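Local coordinates for La protein (Trypanosoma brucei, PDB 1S29) that probably binds RNA through its N-terminal La motif, a winged-helix domain carrying a conserved aromatic patch, at residues R71-E74 with K75-L78. Numbering follows the deposited sequence.
Sequences RPSE and KLVL
The hydroxyl of S73 reaches ahead along the chain to take up two backbone N-H groups. The stronger bond comes from K75, whose N lies 3.1 Å from S73 OG with an N-H...O angle of 154°, and this i to i+2 link makes an ST turn. A second, weak bond runs to the same OG from L76 N, at 3.2 Å and bent to 129°. With CB directed toward the returning chain, chi1 of -178° sets OG beside the serine's own carbonyl carbon and close to both amides. OG is also hydrogen-bonded to OE2 of E19 in helix 8-21, so three bonds grip this buried oxygen and tie the turn to that helix.

Farther from the tip of the turn, between its two arms, a water lies within donating distance of two backbone carbonyls, R71 O at 2.7 Å and L76 O at 3.0 Å. Both carbonyls are acceptors, so a donor such as this water can link what could not bond directly. In the winged-helix fold of the La motif, this turn leads from helix 63-70 into strand 76-78, an edge strand that pairs antiparallel with strand 84-87; K75 and V77 make backbone hydrogen bonds to R88 and R86.

Van der Waals contacts complete the turn. L76 lies alongside the serine, its CG 3.7 Å from S73 OG and its CD1 4.1 Å from S73 CB, while its isobutyl group also packs on V18, F22, I70 and V85. At the open end of the turn, L78 lays CD1 against the backbone of R71, 4.0 Å from R71 N; it also packs on V67, I70 and V85. The arginine's side chain heads away from the strand, and its NH1 forms a salt bridge with E68.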
loop_
_atom_site.group_PDB
_atom_site.type_symbol
_atom_site.label_atom_id
_atom_site.label_comp_id
_atom_site.label_asym_id
_atom_site.label_seq_id
_atom_site.Cartn_x
_atom_site.Cartn_y
_atom_site.Cartn_z
ATOM N N ARG A 71 2.404 0.376 8.325
ATOM C CA ARG A 71 2.061 -0.182 9.632
ATOM C C ARG A 71 1.053 0.567 10.510
ATOM O O ARG A 71 0.100 -0.031 11.001
ATOM C CB ARG A 71 3.327 -0.469 10.455
ATOM C CG ARG A 71 3.012 -1.296 11.706
ATOM C CD ARG A 71 4.231 -1.618 12.561
ATOM N NE ARG A 71 5.211 -2.460 11.879
ATOM C CZ ARG A 71 6.291 -1.995 11.261
ATOM N NH1 ARG A 71 6.532 -0.691 11.237
ATOM N NH2 ARG A 71 7.138 -2.833 10.674
ATOM N N PRO A 72 1.244 1.879 10.725
ATOM C CA PRO A 72 0.324 2.664 11.563
ATOM C C PRO A 72 -1.131 2.732 11.107
ATOM O O PRO A 72 -2.017 3.066 11.894
ATOM C CB PRO A 72 0.959 4.055 11.561
ATOM C CG PRO A 72 2.411 3.770 11.346
ATOM C CD PRO A 72 2.374 2.711 10.284
ATOM N N SER A 73 -1.375 2.426 9.839
ATOM C CA SER A 73 -2.718 2.507 9.282
ATOM C C SER A 73 -3.761 1.629 9.960
ATOM O O SER A 73 -3.473 0.513 10.388
ATOM C CB SER A 73 -2.686 2.176 7.791
ATOM O OG SER A 73 -3.978 2.308 7.238
ATOM N N GLU A 74 -4.980 2.150 10.044
ATOM C CA GLU A 74 -6.088 1.420 10.641
ATOM C C GLU A 74 -7.012 0.954 9.519
ATOM O O GLU A 74 -8.011 0.277 9.762
ATOM C CB GLU A 74 -6.854 2.325 11.612
ATOM C CG GLU A 74 -5.960 2.965 12.669
ATOM C CD GLU A 74 -6.706 3.900 13.607
ATOM O OE1 GLU A 74 -7.305 4.892 13.131
ATOM O OE2 GLU A 74 -6.686 3.645 14.830
ATOM N N LYS A 75 -6.666 1.314 8.286
ATOM C CA LYS A 75 -7.462 0.947 7.123
ATOM C C LYS A 75 -6.794 -0.163 6.325
ATOM O O LYS A 75 -7.414 -0.766 5.449
ATOM C CB LYS A 75 -7.655 2.160 6.206
ATOM C CG LYS A 75 -8.334 3.345 6.866
ATOM C CD LYS A 75 -8.457 4.508 5.897
ATOM C CE LYS A 75 -9.195 5.680 6.519
ATOM N NZ LYS A 75 -8.469 6.247 7.694
ATOM N N LEU A 76 -5.525 -0.420 6.626
ATOM C CA LEU A 76 -4.758 -1.448 5.923
ATOM C C LEU A 76 -4.189 -2.459 6.907
ATOM O O LEU A 76 -3.983 -2.143 8.077
ATOM C CB LEU A 76 -3.602 -0.801 5.157
ATOM C CG LEU A 76 -3.952 0.290 4.139
ATOM C CD1 LEU A 76 -2.706 1.099 3.825
ATOM C CD2 LEU A 76 -4.526 -0.334 2.869
ATOM N N VAL A 77 -3.931 -3.671 6.420
ATOM C CA VAL A 77 -3.366 -4.738 7.245
ATOM C C VAL A 77 -2.237 -5.403 6.462
ATOM O O VAL A 77 -2.433 -5.809 5.311
ATOM C CB VAL A 77 -4.414 -5.828 7.577
ATOM C CG1 VAL A 77 -3.776 -6.912 8.437
ATOM C CG2 VAL A 77 -5.599 -5.221 8.290
ATOM N N LEU A 78 -1.064 -5.506 7.090
ATOM C CA LEU A 78 0.101 -6.132 6.474
ATOM C C LEU A 78 0.064 -7.643 6.695
ATOM O O LEU A 78 -0.434 -8.119 7.715
ATOM C CB LEU A 78 1.391 -5.560 7.079
ATOM C CG LEU A 78 1.772 -4.147 6.625
ATOM C CD1 LEU A 78 2.843 -3.558 7.546
ATOM C CD2 LEU A 78 2.261 -4.203 5.182
HETATM O O HOH W 1 -1.277 -1.624 9.264
#